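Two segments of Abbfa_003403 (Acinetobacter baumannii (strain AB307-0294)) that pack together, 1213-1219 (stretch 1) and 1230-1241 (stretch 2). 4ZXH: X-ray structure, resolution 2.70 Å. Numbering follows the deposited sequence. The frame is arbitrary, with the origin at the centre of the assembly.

Stretch 1, residues 1213-1219: MFDHVLK
Stretch 2 1230-1241: DADPSDFRLYFD

The contact centres on F1236, whose CA-to-CB bond points toward stretch 1 and whose t rotamer (chi1 -178°, chi2 82°) lays the ring against one side of the helix 1213-1219. L1218 CB and the carbonyl O of F1214 lie over one face of this ring; F1214 O is 3.9 Å from F1236 CE2 but is already engaged by L1218 N (3.0 Å) within its own helix. V1217 CG1 approaches F1236 CZ at 3.5 Å, and L1218 CD1 lies 3.9 Å from F1236 CD1. V1217 and L1218 both adopt chi1 t, with chi2 p in L1218, and both are buried, as suits their branched apolar side chains.

The two helices, 1213-1219 and 1233-1241, cross almost perpendicularly (91°), their axes approaching to 10.3 Å. In the register, L1218 CA lies 6.8 Å from F1236 CA, and D1215 CA lies 7.0 Å from P1233 CA. In total 456 Å² is buried, without a hydrogen bond between the stretches.

One turn after F1236, F1240 (chi1 -171°, chi2 41°) directs its ring edge toward the face of F1214 in an offset edge-to-face pair, with centroids 5.6 Å apart and planes at 71°. F1214 starts sideways, but its m rotamer (chi2 -7°) carries the ring to stretch 2.

At the other end, L1218 CD2 packs 3.9 Å from D1232 O and 4.5 Å from P1233 CD, where the loop enters the helix. P1233 suits this first turn because it needs no amide hydrogen. D1232 (chi1 p) caps the helix: its OD1 accepts from D1235 N (2.7 Å) and S1234 OG (2.8 Å), while D1232 N donates to D1235 OD2 (3.2 Å).

At the exposed edge, R1237 extends its guanidinium so that NH2 lies 3.2 Å from F1214 CE2, near the plane of the ring, while CE2 sits over one guanidinium face.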

ATOM      1  N   MET A1213     -18.795   4.924  39.324  1.00 48.87           N
ATOM      2  CA  MET A1213     -19.167   3.515  39.263  1.00 40.58           C
ATOM      3  C   MET A1213     -19.298   3.015  37.804  1.00 38.58           C
ATOM      4  O   MET A1213     -18.691   2.020  37.432  1.00 40.29           O
ATOM      5  CB  MET A1213     -20.490   3.275  40.036  1.00 37.43           C
ATOM      6  CG  MET A1213     -20.357   2.923  41.540  1.00 35.87           C
ATOM      7  SD  MET A1213     -21.836   3.121  42.613  1.00 47.31           S
ATOM      8  CE  MET A1213     -23.004   1.961  41.931  1.00 48.33           C
ATOM      9  N   PHE A1214     -20.078   3.703  36.977  1.00 37.64           N
ATOM     10  CA  PHE A1214     -20.326   3.220  35.620  1.00 39.97           C
ATOM     11  C   PHE A1214     -19.083   3.342  34.768  1.00 37.81           C
ATOM     12  O   PHE A1214     -18.854   2.537  33.866  1.00 38.99           O
ATOM     13  CB  PHE A1214     -21.459   3.982  34.939  1.00 50.42           C
ATOM     14  CG  PHE A1214     -22.795   3.768  35.564  1.00 65.11           C
ATOM     15  CD1 PHE A1214     -22.969   2.839  36.563  1.00 70.51           C
ATOM     16  CD2 PHE A1214     -23.885   4.491  35.141  1.00 79.19           C
ATOM     17  CE1 PHE A1214     -24.205   2.649  37.145  1.00 73.33           C
ATOM     18  CE2 PHE A1214     -25.122   4.296  35.713  1.00 84.25           C
ATOM     19  CZ  PHE A1214     -25.281   3.372  36.717  1.00 75.87           C
ATOM     20  N   ASP A1215     -18.289   4.368  35.030  1.00 30.88           N
ATOM     21  CA  ASP A1215     -17.041   4.510  34.311  1.00 38.67           C
ATOM     22  C   ASP A1215     -16.090   3.391  34.727  1.00 38.70           C
ATOM     23  O   ASP A1215     -15.433   2.792  33.878  1.00 40.27           O
ATOM     24  CB  ASP A1215     -16.409   5.888  34.544  1.00 50.47           C
ATOM     25  CG  ASP A1215     -17.208   7.019  33.896  1.00 68.73           C
ATOM     26  OD1 ASP A1215     -18.134   6.737  33.094  1.00 64.76           O
ATOM     27  OD2 ASP A1215     -16.901   8.201  34.186  1.00 81.27           O
ATOM     28  N   HIS A1216     -16.037   3.084  36.021  1.00 39.08           N
ATOM     29  CA  HIS A1216     -15.099   2.072  36.479  1.00 33.24           C
ATOM     30  C   HIS A1216     -15.423   0.715  35.861  1.00 36.06           C
ATOM     31  O   HIS A1216     -14.542   0.046  35.320  1.00 34.43           O
ATOM     32  CB  HIS A1216     -15.084   1.952  37.992  1.00 31.23           C
ATOM     33  CG  HIS A1216     -14.123   0.915  38.479  1.00 45.26           C
ATOM     34  ND1 HIS A1216     -12.758   1.057  38.358  1.00 42.37           N
ATOM     35  CD2 HIS A1216     -14.327  -0.303  39.038  1.00 42.35           C
ATOM     36  CE1 HIS A1216     -12.161  -0.018  38.843  1.00 40.61           C
ATOM     37  NE2 HIS A1216     -13.089  -0.859  39.261  1.00 37.86           N
ATOM     38  N   VAL A1217     -16.689   0.318  35.921  1.00 35.56           N
ATOM     39  CA  VAL A1217     -17.093  -0.968  35.366  1.00 30.33           C
ATOM     40  C   VAL A1217     -16.893  -0.998  33.849  1.00 39.66           C
ATOM     41  O   VAL A1217     -16.439  -2.003  33.298  1.00 46.91           O
ATOM     42  CB  VAL A1217     -18.563  -1.300  35.728  1.00 24.04           C
ATOM     43  CG1 VAL A1217     -18.986  -2.593  35.112  1.00 22.24           C
ATOM     44  CG2 VAL A1217     -18.735  -1.369  37.242  1.00 24.85           C
ATOM     45  N   LEU A1218     -17.194   0.102  33.168  1.00 38.73           N
ATOM     46  CA  LEU A1218     -16.997   0.129  31.723  1.00 32.95           C
ATOM     47  C   LEU A1218     -15.533  -0.099  31.402  1.00 28.38           C
ATOM     48  O   LEU A1218     -15.195  -0.955  30.601  1.00 33.37           O
ATOM     49  CB  LEU A1218     -17.465   1.453  31.122  1.00 30.31           C
ATOM     50  CG  LEU A1218     -17.224   1.612  29.613  1.00 25.51           C
ATOM     51  CD1 LEU A1218     -17.856   0.465  28.845  1.00 32.85           C
ATOM     52  CD2 LEU A1218     -17.762   2.931  29.119  1.00 26.92           C
ATOM     53  N   LYS A1219     -14.679   0.677  32.055  1.00 28.29           N
ATOM     54  CA  LYS A1219     -13.239   0.650  31.829  1.00 32.82           C
ATOM     55  C   LYS A1219     -12.690  -0.755  32.079  1.00 37.36           C
ATOM     56  O   LYS A1219     -11.928  -1.289  31.265  1.00 38.64           O
ATOM     57  CB  LYS A1219     -12.551   1.691  32.730  1.00 29.63           C
ATOM     58  CG  LYS A1219     -11.109   1.982  32.395  1.00 38.24           C
ATOM     59  CD  LYS A1219     -10.510   3.056  33.311  1.00 39.04           C
ATOM     60  N   ASP A1230     -14.357   1.052  21.596  1.00 37.77           N
ATOM     61  CA  ASP A1230     -15.113   2.246  21.210  1.00 39.83           C
ATOM     62  C   ASP A1230     -16.545   2.317  21.786  1.00 43.80           C
ATOM     63  O   ASP A1230     -17.337   3.157  21.361  1.00 56.33           O
ATOM     64  CB  ASP A1230     -15.169   2.380  19.679  1.00 38.17           C
ATOM     65  CG  ASP A1230     -15.545   1.079  18.981  1.00 58.06           C
ATOM     66  OD1 ASP A1230     -15.209  -0.005  19.509  1.00 68.48           O
ATOM     67  OD2 ASP A1230     -16.175   1.142  17.899  1.00 58.12           O
ATOM     68  N   ALA A1231     -16.876   1.464  22.753  1.00 32.36           N
ATOM     69  CA  ALA A1231     -18.161   1.588  23.455  1.00 34.72           C
ATOM     70  C   ALA A1231     -18.129   2.809  24.363  1.00 35.68           C
ATOM     71  O   ALA A1231     -17.159   3.029  25.086  1.00 38.76           O
ATOM     72  CB  ALA A1231     -18.477   0.323  24.273  1.00 23.20           C
ATOM     73  N   ASP A1232     -19.186   3.606  24.343  1.00 35.85           N
ATOM     74  CA  ASP A1232     -19.188   4.829  25.147  1.00 38.30           C
ATOM     75  C   ASP A1232     -20.061   4.624  26.398  1.00 39.81           C
ATOM     76  O   ASP A1232     -20.677   3.558  26.563  1.00 31.86           O
ATOM     77  CB  ASP A1232     -19.637   6.032  24.291  1.00 51.72           C
ATOM     78  CG  ASP A1232     -21.037   5.875  23.703  1.00 68.66           C
ATOM     79  OD1 ASP A1232     -21.905   5.261  24.356  1.00 71.71           O
ATOM     80  OD2 ASP A1232     -21.268   6.377  22.574  1.00 76.80           O
ATOM     81  N   PRO A1233     -20.085   5.613  27.310  1.00 40.12           N
ATOM     82  CA  PRO A1233     -20.916   5.407  28.503  1.00 34.23           C
ATOM     83  C   PRO A1233     -22.400   5.195  28.214  1.00 31.32           C
ATOM     84  O   PRO A1233     -23.050   4.471  28.964  1.00 40.44           O
ATOM     85  CB  PRO A1233     -20.708   6.699  29.295  1.00 31.81           C
ATOM     86  CG  PRO A1233     -19.351   7.139  28.910  1.00 39.21           C
ATOM     87  CD  PRO A1233     -19.223   6.800  27.451  1.00 39.53           C
ATOM     88  N   SER A1234     -22.930   5.802  27.159  1.00 32.66           N
ATOM     89  CA  SER A1234     -24.350   5.660  26.880  1.00 29.93           C
ATOM     90  C   SER A1234     -24.637   4.226  26.432  1.00 38.68           C
ATOM     91  O   SER A1234     -25.629   3.624  26.846  1.00 42.72           O
ATOM     92  CB  SER A1234     -24.805   6.666  25.831  1.00 31.69           C
ATOM     93  OG  SER A1234     -24.539   6.175  24.544  1.00 39.64           O
ATOM     94  N   ASP A1235     -23.756   3.681  25.597  1.00 32.23           N
ATOM     95  CA  ASP A1235     -23.826   2.277  25.198  1.00 34.72           C
ATOM     96  C   ASP A1235     -23.897   1.401  26.449  1.00 30.35           C
ATOM     97  O   ASP A1235     -24.692   0.456  26.533  1.00 26.32           O
ATOM     98  CB  ASP A1235     -22.606   1.874  24.337  1.00 38.77           C
ATOM     99  CG  ASP A1235     -22.614   2.503  22.932  1.00 44.67           C
ATOM    100  OD1 ASP A1235     -23.715   2.731  22.374  1.00 49.77           O
ATOM    101  OD2 ASP A1235     -21.510   2.766  22.384  1.00 47.77           O
ATOM    102  N   PHE A1236     -23.062   1.718  27.429  1.00 33.41           N
ATOM    103  CA  PHE A1236     -23.021   0.916  28.643  1.00 38.37           C
ATOM    104  C   PHE A1236     -24.369   1.010  29.396  1.00 34.55           C
ATOM    105  O   PHE A1236     -24.846   0.014  29.930  1.00 29.92           O
ATOM    106  CB  PHE A1236     -21.837   1.343  29.520  1.00 35.89           C
ATOM    107  CG  PHE A1236     -21.687   0.540  30.786  1.00 37.04           C
ATOM    108  CD1 PHE A1236     -21.046  -0.694  30.773  1.00 39.62           C
ATOM    109  CD2 PHE A1236     -22.175   1.029  31.997  1.00 33.81           C
ATOM    110  CE1 PHE A1236     -20.904  -1.439  31.944  1.00 34.52           C
ATOM    111  CE2 PHE A1236     -22.036   0.301  33.176  1.00 34.21           C
ATOM    112  CZ  PHE A1236     -21.402  -0.941  33.144  1.00 38.43           C
ATOM    113  N   ARG A1237     -25.002   2.181  29.392  1.00 28.70           N
ATOM    114  CA  ARG A1237     -26.320   2.321  30.010  1.00 31.48           C
ATOM    115  C   ARG A1237     -27.380   1.412  29.377  1.00 36.68           C
ATOM    116  O   ARG A1237     -28.196   0.824  30.098  1.00 32.90           O
ATOM    117  CB  ARG A1237     -26.803   3.769  29.948  1.00 36.20           C
ATOM    118  CG  ARG A1237     -26.335   4.623  31.101  1.00 52.50           C
ATOM    119  CD  ARG A1237     -27.382   5.662  31.459  1.00 71.04           C
ATOM    120  NE  ARG A1237     -27.000   6.419  32.648  1.00 85.34           N
ATOM    121  CZ  ARG A1237     -27.366   6.094  33.886  1.00 94.72           C
ATOM    122  NH1 ARG A1237     -28.115   5.013  34.097  1.00 90.75           N
ATOM    123  NH2 ARG A1237     -26.972   6.843  34.917  1.00101.19           N
ATOM    124  N   LEU A1238     -27.379   1.298  28.047  1.00 26.43           N
ATOM    125  CA  LEU A1238     -28.332   0.415  27.388  1.00 23.81           C
ATOM    126  C   LEU A1238     -28.201  -0.997  27.947  1.00 28.22           C
ATOM    127  O   LEU A1238     -29.203  -1.658  28.223  1.00 31.90           O
ATOM    128  CB  LEU A1238     -28.127   0.392  25.868  1.00 35.86           C
ATOM    129  CG  LEU A1238     -28.372   1.700  25.112  1.00 39.88           C
ATOM    130  CD1 LEU A1238     -28.261   1.510  23.618  1.00 25.66           C
ATOM    131  CD2 LEU A1238     -29.727   2.236  25.481  1.00 44.03           C
ATOM    132  N   TYR A1239     -26.966  -1.449  28.137  1.00 21.20           N
ATOM    133  CA  TYR A1239     -26.734  -2.835  28.520  1.00 25.40           C
ATOM    134  C   TYR A1239     -27.054  -3.051  29.982  1.00 23.95           C
ATOM    135  O   TYR A1239     -27.575  -4.093  30.366  1.00 36.36           O
ATOM    136  CB  TYR A1239     -25.285  -3.259  28.233  1.00 19.56           C
ATOM    137  CG  TYR A1239     -24.875  -3.068  26.787  1.00 30.31           C
ATOM    138  CD1 TYR A1239     -25.828  -3.058  25.765  1.00 24.12           C
ATOM    139  CD2 TYR A1239     -23.533  -2.889  26.438  1.00 34.76           C
ATOM    140  CE1 TYR A1239     -25.456  -2.873  24.436  1.00 31.85           C
ATOM    141  CE2 TYR A1239     -23.153  -2.703  25.117  1.00 38.89           C
ATOM    142  CZ  TYR A1239     -24.120  -2.698  24.117  1.00 37.82           C
ATOM    143  OH  TYR A1239     -23.752  -2.509  22.803  1.00 33.42           O
ATOM    144  N   PHE A1240     -26.731  -2.069  30.805  1.00 29.97           N
ATOM    145  CA  PHE A1240     -27.021  -2.177  32.223  1.00 31.08           C
ATOM    146  C   PHE A1240     -28.532  -2.076  32.431  1.00 32.54           C
ATOM    147  O   PHE A1240     -29.108  -2.894  33.139  1.00 35.48           O
ATOM    148  CB  PHE A1240     -26.277  -1.101  33.022  1.00 26.87           C
ATOM    149  CG  PHE A1240     -26.356  -1.294  34.508  1.00 28.93           C
ATOM    150  CD1 PHE A1240     -26.238  -2.561  35.054  1.00 27.91           C
ATOM    151  CD2 PHE A1240     -26.537  -0.217  35.358  1.00 24.30           C
ATOM    152  CE1 PHE A1240     -26.316  -2.753  36.421  1.00 26.76           C
ATOM    153  CE2 PHE A1240     -26.608  -0.394  36.715  1.00 24.82           C
ATOM    154  CZ  PHE A1240     -26.496  -1.671  37.254  1.00 31.56           C
ATOM    155  N   ASP A1241     -29.172  -1.099  31.786  1.00 29.53           N
ATOM    156  CA  ASP A1241     -30.629  -0.920  31.896  1.00 23.89           C
ATOM    157  C   ASP A1241     -31.409  -2.156  31.442  1.00 27.68           C
ATOM    158  O   ASP A1241     -32.380  -2.560  32.093  1.00 25.78           O
ATOM    159  CB  ASP A1241     -31.089   0.293  31.094  1.00 25.40           C
ATOM    160  CG  ASP A1241     -30.798   1.613  31.797  1.00 43.24           C
ATOM    161  OD1 ASP A1241     -30.386   1.620  32.996  1.00 37.87           O
ATOM    162  OD2 ASP A1241     -30.991   2.656  31.128  1.00 45.99           O
TER